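PDB 5K8J: ribonuclease VapC from Caulobacter crescentus, which probably acts as a magnesium-dependent RNase, the toxic half of a toxin-antitoxin pair with a VapB-family antitoxin. Local coordinates for residues B[43-48]-B[54-59]; B[10-13]-B[19-22]. One frame throughout, in Å; residues are numbered along the deposited sequence.

Each contact packs two successive helices of one PIN domain, and the chemistry follows the place in the fold. Contact 2, between helices 7-15 and 18-26, is the more deeply buried: its centre lies about 12 Å from the centre of the chain, and aliphatic groups do most of the touching between its segments. Contact 1, between helices 35-45 and 49-65, is about 17 Å out and only partly buried; a valine still fills its middle, but arginines paired with a carboxylate and a phenol flank it. The two share no helix, yet they meet where Arg58 NH2 makes a weak hydrogen bond to Leu13 O, and the VapB-family chain reaches both.

Contact 1: B[43-48]-B[54-59]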
loop_
_atom_site.group_PDB
_atom_site.type_symbol
_atom_site.label_atom_id
_atom_site.label_comp_id
_atom_site.label_asym_id
_atom_site.label_seq_id
_atom_site.Cartn_x
_atom_site.Cartn_y
_atom_site.Cartn_z
ATOM N N GLY B 43 17.102 24.967 8.180
ATOM C CA GLY B 43 16.883 25.821 9.338
ATOM C C GLY B 43 18.182 26.252 9.977
ATOM O O GLY B 43 18.345 27.414 10.359
ATOM N N GLY B 44 19.142 25.324 10.091
ATOM C CA GLY B 44 20.415 25.637 10.711
ATOM C C GLY B 44 21.210 26.716 9.993
ATOM O O GLY B 44 21.960 27.466 10.622
ATOM N N VAL B 45 21.050 26.827 8.674
ATOM C CA VAL B 45 21.725 27.896 7.949
ATOM C C VAL B 45 21.446 29.247 8.606
ATOM O O VAL B 45 22.334 30.090 8.706
ATOM C CB VAL B 45 21.283 27.902 6.473
ATOM C CG1 VAL B 45 21.734 29.207 5.749
ATOM C CG2 VAL B 45 21.810 26.696 5.765
ATOM N N TYR B 46 20.205 29.472 9.032
ATOM C CA TYR B 46 19.764 30.789 9.474
ATOM C C TYR B 46 19.759 30.941 11.000
ATOM O O TYR B 46 19.272 31.962 11.503
ATOM C CB TYR B 46 18.378 31.097 8.878
ATOM C CG TYR B 46 18.408 30.931 7.370
ATOM C CD1 TYR B 46 18.946 31.926 6.559
ATOM C CD2 TYR B 46 17.979 29.766 6.772
ATOM C CE1 TYR B 46 19.028 31.749 5.168
ATOM C CE2 TYR B 46 18.053 29.591 5.401
ATOM C CZ TYR B 46 18.565 30.570 4.612
ATOM O OH TYR B 46 18.664 30.368 3.251
ATOM N N ARG B 47 20.359 29.998 11.746
ATOM C CA ARG B 47 20.386 30.112 13.208
ATOM C C ARG B 47 21.365 31.148 13.712
ATOM O O ARG B 47 21.098 31.782 14.738
ATOM C CB ARG B 47 20.728 28.768 13.846
ATOM C CG ARG B 47 19.558 27.827 13.762
ATOM C CD ARG B 47 19.817 26.466 14.461
ATOM N NE ARG B 47 20.045 26.655 15.880
ATOM C CZ ARG B 47 20.514 25.713 16.688
ATOM N NH1 ARG B 47 20.789 24.514 16.203
ATOM N NH2 ARG B 47 20.706 25.960 17.977
ATOM N N GLU B 48 22.503 31.301 13.047
ATOM C CA GLU B 48 23.514 32.288 13.414
ATOM C C GLU B 48 23.860 33.094 12.166
ATOM O O GLU B 48 24.477 32.561 11.235
ATOM C CB GLU B 48 24.767 31.610 13.970
ATOM C CG GLU B 48 24.528 30.706 15.172
ATOM C CD GLU B 48 25.815 30.004 15.617
ATOM O OE1 GLU B 48 26.660 30.654 16.277
ATOM O OE2 GLU B 48 25.992 28.810 15.287
ATOM N N LEU B 54 28.447 30.920 4.825
ATOM C CA LEU B 54 29.192 29.689 4.548
ATOM C C LEU B 54 28.303 28.466 4.669
ATOM O O LEU B 54 28.436 27.517 3.887
ATOM C CB LEU B 54 30.396 29.569 5.477
ATOM C CG LEU B 54 31.533 30.499 5.091
ATOM C CD1 LEU B 54 32.583 30.398 6.143
ATOM C CD2 LEU B 54 32.110 30.115 3.728
ATOM N N ARG B 55 27.367 28.463 5.620
ATOM C CA ARG B 55 26.483 27.314 5.735
ATOM C C ARG B 55 25.587 27.184 4.507
ATOM O O ARG B 55 25.319 26.077 4.036
ATOM C CB ARG B 55 25.664 27.406 7.020
ATOM C CG ARG B 55 26.515 27.143 8.259
ATOM C CD ARG B 55 25.714 27.149 9.554
ATOM N NE ARG B 55 26.559 26.601 10.625
ATOM C CZ ARG B 55 26.553 26.986 11.896
ATOM N NH1 ARG B 55 25.755 27.952 12.313
ATOM N NH2 ARG B 55 27.366 26.386 12.765
ATOM N N ARG B 56 25.106 28.308 3.981
ATOM C CA ARG B 56 24.278 28.278 2.786
ATOM C C ARG B 56 25.043 27.706 1.601
ATOM O O ARG B 56 24.522 26.842 0.879
ATOM C CB ARG B 56 23.818 29.712 2.463
ATOM C CG ARG B 56 22.962 29.871 1.205
ATOM C CD ARG B 56 21.550 29.396 1.437
ATOM N NE ARG B 56 21.437 27.963 1.191
ATOM C CZ ARG B 56 20.496 27.172 1.688
ATOM N NH1 ARG B 56 19.586 27.634 2.539
ATOM N NH2 ARG B 56 20.493 25.892 1.369
ATOM N N SER B 57 26.243 28.239 1.339
ATOM C CA SER B 57 26.997 27.823 0.159
ATOM C C SER B 57 27.388 26.351 0.248
ATOM O O SER B 57 27.322 25.631 -0.753
ATOM C CB SER B 57 28.235 28.705 -0.037
ATOM O OG SER B 57 29.123 28.654 1.061
ATOM N N ARG B 58 27.804 25.895 1.434
ATOM C CA ARG B 58 28.231 24.507 1.595
ATOM C C ARG B 58 27.038 23.562 1.555
ATOM O O ARG B 58 27.117 22.487 0.951
ATOM C CB ARG B 58 29.032 24.353 2.896
ATOM C CG ARG B 58 30.344 25.190 2.841
ATOM C CD ARG B 58 31.083 25.259 4.160
ATOM N NE ARG B 58 31.405 23.911 4.560
ATOM C CZ ARG B 58 32.522 23.269 4.256
ATOM N NH1 ARG B 58 33.512 23.860 3.594
ATOM N NH2 ARG B 58 32.644 22.011 4.641
ATOM N N LEU B 59 25.911 23.951 2.153
ATOM C CA LEU B 59 24.729 23.116 2.039
ATOM C C LEU B 59 24.272 23.038 0.595
ATOM O O LEU B 59 23.840 21.972 0.134
ATOM C CB LEU B 59 23.604 23.633 2.940
ATOM C CG LEU B 59 22.279 22.848 2.890
ATOM C CD1 LEU B 59 22.480 21.376 3.242
ATOM C CD2 LEU B 59 21.211 23.463 3.820
HETATM O O HOH W 1 23.992 29.853 10.821
#
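Where helix 35-45 gives way to the turn before helix 49-65, the two backbones come closest at Val45 and Arg55, their CA atoms 5.3 Å apart. Val45 is the apolar wedge of this helical hairpin. Its two methyls divide the work: CG1 rests against Arg56 CB at 3.9 Å, while CG2 meets Leu59 CD2 at 3.8 Å and also lies over one face of the Arg56 guanidinium, toward its rim. Within its own segment, CG1 sits over the centre of the Tyr46 ring.

Polar groups flank this wedge. Arg56, its chain bent at chi2 (76°) and chi3 (-87°), bends across so that NH1 donates to Tyr46 OH over 3.0 Å, with the phenol oxygen close to the guanidinium plane. The same guanidinium forms salt bridges with Asp60 and Glu42, which help fix its rotation. Arg55 instead runs extended from CG to NE, carrying NH1 to Glu48 OE2 (3.1 Å) in a salt bridge whose N-H...O angle is nearly straight, 174°. The donor meets that oxygen from above the carboxylate plane. A water in the guanidinium plane also accepts from Arg55 NH1, at 3.0 Å, and from Glu48 N, thereby tying the arginine to the turn's backbone.

Nearer the backbone, Arg55 NE is salt-bridged to Asp15 at the end of helix 7-15, and the VapB-family chain packs on this residue through its Pro68. Tyr46 packs on Val83 of the second VapC subunit, and Leu59 continues the apolar seam onto Leu41 of helix 35-45.

Contact 2: B[10-13]-B[19-22]; sequences AIHL and EVTT
His12 and Val20 meet at the corner between the first two helices of the PIN domain, where helix 7-15, following the opening strand 3-5, turns into helix 18-26. The side-chain contacts between 10-13 and 19-22 rest mainly on aliphatic carbons, and no hydrogen bond crosses. Val20 points toward the facing helix and sets CG2 against His12 CB at 3.6 Å, the two side chains crossing at about a right angle. The valine thus touches the root of the histidine, while the imidazole, with CG beside its own backbone N (chi1 -78°), leads away from the facing helix. One residue on in each helix, Leu13 and Thr21 have the closest CA atoms, 5.8 Å apart, and the threonine contributes its methyl to the interface.

Polar interactions are made with residues beyond the two segments. His12 ND1 is hydrogen-bonded to Asp17 OD2 in the linker between the helices, and the imidazole also packs edge-to-face with Phe112, so its rotation is restrained from two directions. The His12 side chain is about 9 Å from that of Asp6, a predicted magnesium ligand, which places this corner near the probable metal site. The VapB-family chain borders it too, with its Val71 on His12 and its Leu62 on Leu13.

Thr21 divides its two branches between these kinds of interaction: OG1 is hydrogen-bonded to Pro18 O within its own helix, whereas CG2 reaches across to Leu13 CD1 at 3.8 Å.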
loop_
_atom_site.group_PDB
_atom_site.type_symbol
_atom_site.label_atom_id
_atom_site.label_comp_id
_atom_site.label_asym_id
_atom_site.label_seq_id
_atom_site.Cartn_x
_atom_site.Cartn_y
_atom_site.Cartn_z
ATOM N N ALA B 10 25.288 14.730 8.602
ATOM C CA ALA B 10 25.188 15.714 7.535
ATOM C C ALA B 10 25.556 17.110 8.019
ATOM O O ALA B 10 26.141 17.891 7.263
ATOM C CB ALA B 10 23.785 15.704 6.946
ATOM N N ILE B 11 25.165 17.468 9.242
ATOM C CA ILE B 11 25.583 18.752 9.815
ATOM C C ILE B 11 27.107 18.853 9.879
ATOM O O ILE B 11 27.695 19.899 9.556
ATOM C CB ILE B 11 24.942 18.968 11.205
ATOM C CG1 ILE B 11 23.474 19.304 11.070
ATOM C CG2 ILE B 11 25.663 20.113 11.988
ATOM C CD1 ILE B 11 22.712 19.284 12.368
ATOM N N HIS B 12 27.774 17.795 10.334
ATOM C CA HIS B 12 29.227 17.830 10.426
ATOM C C HIS B 12 29.867 17.962 9.055
ATOM O O HIS B 12 30.904 18.626 8.905
ATOM C CB HIS B 12 29.703 16.577 11.168
ATOM C CG HIS B 12 29.528 16.684 12.658
ATOM N ND1 HIS B 12 30.598 16.640 13.531
ATOM C CD2 HIS B 12 28.432 16.916 13.421
ATOM C CE1 HIS B 12 30.160 16.805 14.767
ATOM N NE2 HIS B 12 28.851 16.978 14.729
ATOM N N LEU B 13 29.240 17.386 8.038
ATOM C CA LEU B 13 29.691 17.586 6.667
ATOM C C LEU B 13 29.500 19.047 6.243
ATOM O O LEU B 13 30.453 19.713 5.812
ATOM C CB LEU B 13 28.930 16.603 5.759
ATOM C CG LEU B 13 29.332 16.353 4.315
ATOM C CD1 LEU B 13 30.818 16.015 4.221
ATOM C CD2 LEU B 13 28.498 15.216 3.762
ATOM N N GLU B 19 36.910 14.875 10.394
ATOM C CA GLU B 19 36.748 13.458 10.694
ATOM C C GLU B 19 35.560 12.861 9.950
ATOM O O GLU B 19 35.591 11.687 9.566
ATOM C CB GLU B 19 36.578 13.263 12.197
ATOM C CG GLU B 19 37.683 13.900 13.015
ATOM C CD GLU B 19 37.601 13.533 14.478
ATOM O OE1 GLU B 19 38.095 14.315 15.319
ATOM O OE2 GLU B 19 37.036 12.463 14.785
ATOM N N VAL B 20 34.507 13.644 9.739
ATOM C CA VAL B 20 33.357 13.120 9.011
ATOM C C VAL B 20 33.613 13.147 7.511
ATOM O O VAL B 20 33.267 12.204 6.790
ATOM C CB VAL B 20 32.094 13.917 9.382
ATOM C CG1 VAL B 20 30.951 13.520 8.495
ATOM C CG2 VAL B 20 31.753 13.687 10.848
ATOM N N THR B 21 34.218 14.225 7.014
ATOM C CA THR B 21 34.413 14.332 5.575
ATOM C C THR B 21 35.249 13.166 5.050
ATOM O O THR B 21 34.959 12.624 3.976
ATOM C CB THR B 21 35.040 15.684 5.248
ATOM O OG1 THR B 21 36.314 15.781 5.885
ATOM C CG2 THR B 21 34.160 16.822 5.752
ATOM N N THR B 22 36.222 12.696 5.832
ATOM C CA THR B 22 37.010 11.546 5.405
ATOM C C THR B 22 36.236 10.232 5.548
ATOM O O THR B 22 36.348 9.339 4.694
ATOM C CB THR B 22 38.326 11.508 6.193
ATOM O OG1 THR B 22 39.173 10.487 5.661
ATOM C CG2 THR B 22 38.087 11.249 7.684
#